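Local coordinates for catalase (Corynebacterium glutamicum atcc 13032, PDB 4B7H), which breaks hydrogen peroxide down to water and oxygen at a haem iron and is inhibited by nitric oxide, at the NADPH dihydro-nicotinamide-adenine-dinucleotide phosphate site. Numbering follows the deposited sequence.

The NADPH dihydro-nicotinamide-adenine-dinucleotide phosphate site. Residues 145, 188, 192, 197, 229, 276, 296-300, 455, 459, 463-464, 468. With NDP (NADPH dihydro-nicotinamide-adenine-dinucleotide phosphate), chain B.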
# COMPACT_ATOMS: atom_id res chain seq x y z
N PRO A 145 -35.40 0.72 -8.61
CA PRO A 145 -35.41 1.87 -9.52
C PRO A 145 -35.06 3.18 -8.82
O PRO A 145 -34.95 4.22 -9.48
CB PRO A 145 -36.87 1.91 -10.00
CG PRO A 145 -37.62 1.42 -8.79
CD PRO A 145 -36.76 0.27 -8.30
N HIS A 188 -38.85 6.38 0.32
CA HIS A 188 -39.18 5.62 -0.88
C HIS A 188 -38.44 4.29 -0.92
O HIS A 188 -39.05 3.22 -1.04
CB HIS A 188 -38.91 6.42 -2.16
CG HIS A 188 -39.57 5.85 -3.37
ND1 HIS A 188 -39.49 6.44 -4.61
CD2 HIS A 188 -40.33 4.74 -3.53
CE1 HIS A 188 -40.17 5.72 -5.49
NE2 HIS A 188 -40.70 4.68 -4.86
N TYR A 192 -39.51 0.11 -0.38
CA TYR A 192 -39.15 -0.93 -1.34
C TYR A 192 -38.34 -2.05 -0.67
O TYR A 192 -38.61 -3.24 -0.87
CB TYR A 192 -38.36 -0.28 -2.48
CG TYR A 192 -38.10 -1.10 -3.72
CD1 TYR A 192 -37.04 -2.01 -3.77
CD2 TYR A 192 -38.86 -0.92 -4.87
CE1 TYR A 192 -36.78 -2.74 -4.92
CE2 TYR A 192 -38.60 -1.64 -6.03
CZ TYR A 192 -37.56 -2.55 -6.04
OH TYR A 192 -37.30 -3.26 -7.20
N ARG A 197 -39.34 -7.47 -2.06
CA ARG A 197 -38.14 -7.34 -2.89
C ARG A 197 -36.85 -7.13 -2.10
O ARG A 197 -35.75 -7.19 -2.66
CB ARG A 197 -38.30 -6.24 -3.94
CG ARG A 197 -39.39 -6.56 -4.94
CD ARG A 197 -39.41 -5.58 -6.08
NE ARG A 197 -40.47 -5.92 -7.01
CZ ARG A 197 -40.64 -5.33 -8.18
NH1 ARG A 197 -39.80 -4.37 -8.57
NH2 ARG A 197 -41.63 -5.69 -8.97
N HIS A 229 -33.95 -0.10 -17.49
CA HIS A 229 -34.66 -1.17 -16.81
C HIS A 229 -34.26 -2.50 -17.40
O HIS A 229 -34.31 -2.69 -18.58
CB HIS A 229 -36.21 -0.97 -16.96
CG HIS A 229 -36.76 0.27 -16.30
ND1 HIS A 229 -37.57 0.23 -15.27
CD2 HIS A 229 -36.59 1.57 -16.62
CE1 HIS A 229 -37.88 1.44 -14.94
NE2 HIS A 229 -37.29 2.27 -15.78
N GLN A 276 -36.85 3.98 -20.29
CA GLN A 276 -37.81 5.08 -20.34
C GLN A 276 -37.09 6.23 -21.01
O GLN A 276 -35.91 6.47 -20.75
CB GLN A 276 -38.24 5.50 -18.94
CG GLN A 276 -39.02 4.45 -18.17
CD GLN A 276 -39.31 4.88 -16.75
OE1 GLN A 276 -38.41 4.92 -15.91
NE2 GLN A 276 -40.57 5.21 -16.48
N THR A 296 -38.98 8.03 -8.85
CA THR A 296 -39.09 7.27 -10.09
C THR A 296 -39.93 8.05 -11.10
O THR A 296 -40.75 8.91 -10.72
CB THR A 296 -39.71 5.89 -9.85
OG1 THR A 296 -40.92 6.02 -9.08
CG2 THR A 296 -38.74 4.99 -9.11
N TRP A 297 -39.73 7.76 -12.39
CA TRP A 297 -40.62 8.27 -13.43
C TRP A 297 -41.74 7.26 -13.58
O TRP A 297 -41.49 6.08 -13.81
CB TRP A 297 -39.91 8.35 -14.78
CG TRP A 297 -38.76 9.31 -14.90
CD1 TRP A 297 -38.35 10.26 -14.01
CD2 TRP A 297 -37.86 9.39 -16.02
NE1 TRP A 297 -37.24 10.93 -14.50
CE2 TRP A 297 -36.93 10.41 -15.74
CE3 TRP A 297 -37.76 8.69 -17.23
CZ2 TRP A 297 -35.91 10.75 -16.63
CZ3 TRP A 297 -36.73 9.03 -18.11
CH2 TRP A 297 -35.82 10.05 -17.80
N SER A 298 -42.99 7.72 -13.47
CA SER A 298 -44.11 6.80 -13.63
C SER A 298 -44.10 6.14 -15.00
O SER A 298 -43.90 6.81 -16.03
CB SER A 298 -45.43 7.52 -13.40
OG SER A 298 -46.50 6.63 -13.69
N GLN A 299 -44.32 4.83 -15.02
CA GLN A 299 -44.38 4.07 -16.27
C GLN A 299 -45.67 4.34 -17.02
O GLN A 299 -45.82 3.94 -18.18
CB GLN A 299 -44.16 2.58 -16.00
CG GLN A 299 -42.74 2.31 -15.50
CD GLN A 299 -42.59 1.01 -14.76
OE1 GLN A 299 -43.07 0.85 -13.63
NE2 GLN A 299 -41.89 0.07 -15.37
N LYS A 300 -46.61 5.02 -16.37
CA LYS A 300 -47.81 5.49 -17.06
C LYS A 300 -47.49 6.73 -17.88
O LYS A 300 -48.13 6.98 -18.90
CB LYS A 300 -48.92 5.80 -16.06
CG LYS A 300 -49.19 4.67 -15.08
CD LYS A 300 -50.45 4.92 -14.28
CE LYS A 300 -50.44 4.15 -12.96
NZ LYS A 300 -51.78 4.15 -12.31
N GLN A 455 -44.37 9.04 -3.15
CA GLN A 455 -44.11 7.87 -3.99
C GLN A 455 -44.21 6.52 -3.26
O GLN A 455 -44.84 5.60 -3.78
CB GLN A 455 -42.82 8.02 -4.79
CG GLN A 455 -42.93 9.08 -5.91
CD GLN A 455 -41.89 8.90 -6.98
OE1 GLN A 455 -40.86 8.28 -6.76
NE2 GLN A 455 -42.16 9.42 -8.17
N LEU A 459 -47.00 3.57 -3.96
CA LEU A 459 -46.67 2.15 -4.02
C LEU A 459 -47.60 1.36 -3.09
O LEU A 459 -48.21 0.37 -3.50
CB LEU A 459 -45.20 1.91 -3.65
CG LEU A 459 -44.68 0.47 -3.50
CD1 LEU A 459 -44.83 -0.33 -4.79
CD2 LEU A 459 -43.21 0.48 -3.05
N VAL A 463 -50.31 0.14 -5.82
CA VAL A 463 -49.57 -0.93 -6.49
C VAL A 463 -49.60 -2.26 -5.74
O VAL A 463 -49.95 -3.30 -6.30
CB VAL A 463 -48.11 -0.53 -6.74
CG1 VAL A 463 -47.32 -1.71 -7.32
CG2 VAL A 463 -48.02 0.69 -7.64
N LEU A 464 -49.20 -2.24 -4.47
CA LEU A 464 -49.08 -3.48 -3.70
C LEU A 464 -50.43 -4.18 -3.54
O LEU A 464 -51.46 -3.53 -3.35
CB LEU A 464 -48.50 -3.20 -2.32
CG LEU A 464 -47.10 -2.60 -2.28
CD1 LEU A 464 -46.63 -2.50 -0.83
CD2 LEU A 464 -46.11 -3.40 -3.11
N GLU A 468 -48.87 -8.26 -0.02
CA GLU A 468 -47.66 -7.45 -0.00
C GLU A 468 -47.75 -6.35 1.06
O GLU A 468 -46.77 -6.08 1.75
CB GLU A 468 -47.41 -6.85 -1.39
CG GLU A 468 -47.01 -7.88 -2.44
CD GLU A 468 -46.95 -7.31 -3.84
OE1 GLU A 468 -47.86 -6.53 -4.21
OE2 GLU A 468 -45.99 -7.63 -4.59
PA NDP B . -46.89 1.16 -12.42
O1A NDP B . -48.12 0.43 -12.03
O2A NDP B . -46.80 1.43 -13.88
O5B NDP B . -45.62 0.30 -11.94
C5B NDP B . -45.57 -0.23 -10.64
C4B NDP B . -44.22 -0.93 -10.51
O4B NDP B . -44.10 -1.45 -9.20
C3B NDP B . -44.11 -2.09 -11.50
O3B NDP B . -42.83 -2.09 -12.10
C2B NDP B . -44.32 -3.30 -10.60
O2B NDP B . -43.77 -4.51 -11.07
C1B NDP B . -43.68 -2.79 -9.31
N9A NDP B . -43.98 -3.64 -8.14
C8A NDP B . -44.94 -4.61 -8.03
N7A NDP B . -44.86 -5.17 -6.80
C5A NDP B . -43.85 -4.57 -6.12
C6A NDP B . -43.35 -4.75 -4.84
N6A NDP B . -43.63 -5.87 -4.16
N1A NDP B . -42.30 -3.97 -4.41
C2A NDP B . -41.75 -3.02 -5.25
N3A NDP B . -42.26 -2.84 -6.52
C4A NDP B . -43.29 -3.61 -6.95
O3 NDP B . -46.82 2.53 -11.54
PN NDP B . -45.65 3.63 -11.63
O1N NDP B . -44.62 3.24 -12.64
O2N NDP B . -46.32 4.95 -11.71
O5D NDP B . -44.96 3.55 -10.17
C5D NDP B . -45.77 3.40 -9.02
C4D NDP B . -44.90 3.00 -7.84
O4D NDP B . -44.31 1.75 -8.12
C3D NDP B . -43.75 3.98 -7.64
O3D NDP B . -44.11 5.00 -6.72
C2D NDP B . -42.62 3.09 -7.15
O2D NDP B . -42.64 3.04 -5.75
C1D NDP B . -42.96 1.70 -7.66
N1N NDP B . -42.06 1.28 -8.76
C2N NDP B . -41.82 2.14 -9.78
C3N NDP B . -40.99 1.83 -10.85
C7N NDP B . -40.79 2.85 -11.91
O7N NDP B . -39.57 2.86 -12.61
N7N NDP B . -41.73 3.75 -12.16
C4N NDP B . -40.29 0.49 -10.95
C5N NDP B . -40.62 -0.39 -9.77
C6N NDP B . -41.47 0.04 -8.75
P2B NDP B . -44.67 -5.56 -11.90
O1X NDP B . -45.89 -5.89 -11.06
O2X NDP B . -45.06 -4.91 -13.21
O3X NDP B . -43.82 -6.79 -12.14
O HOH W 1 -38.29 5.14 -13.10
O HOH W 2 -40.65 -4.66 -2.13
O HOH W 3 -40.39 -3.60 -11.27
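The guanidinium of Arg197 lies flat over one face of the adenine in a cation-pi stack, with Arg197 CZ 3.4 Å from NDP C4A. NE covers the six-membered ring and NH2 the five-membered ring. The chain reaches there extended from CG to NE. Leu464 CD2 packs on the opposite adenine face, with Val463 CG1 on the same side. The adenine turns its C2A edge onto the face of the Tyr192 ring, planes 89° apart; Tyr192 CE2 is 3.5 Å from NDP C2A. Pro145 CG packs on a face of the nicotinamide, 3.6 Å from NDP C4N. Gln455 CB covers one face of the His188 ring toward the rim; Thr296 OG1 and NDP C2D lie at its edge, in plane. His229 turns its edge to the amide oxygen O7N.

Arg197 NH1 donates in plane to Tyr192 OH (164° at H). Tyr192, with a water that also binds the ribose hydroxyl O3B, helps to hold the guanidinium flat. Glu468 OE2 accepts from the adenine amine NDP N6A at 3.0 Å, met from above the carboxylate plane. The amide nitrogen NDP N7N donates to Trp297 O at 2.9 Å. That carbonyl also accepts from Gln276 NE2, and both donors come from above its plane.

His188, with CG anti to the backbone N (chi1 -164°), hydrogen-bonds through NE2 to NDP O2D, the nicotinamide ribose 2'-hydroxyl, at 2.7 Å; the direction is not settled. Ser298 OG, 2.6 Å from NDP O2N, and Gln299 N, 2.9 Å from NDP O1N, hold the nicotinamide-side phosphate. Helices 187-194, 454-463 and 466-479 and the loop of Thr296 to Gln299 line this cofactor pocket of NADPH-binding catalases. Bound NADPH is thought to protect such enzymes from inactivation by their own peroxide substrate.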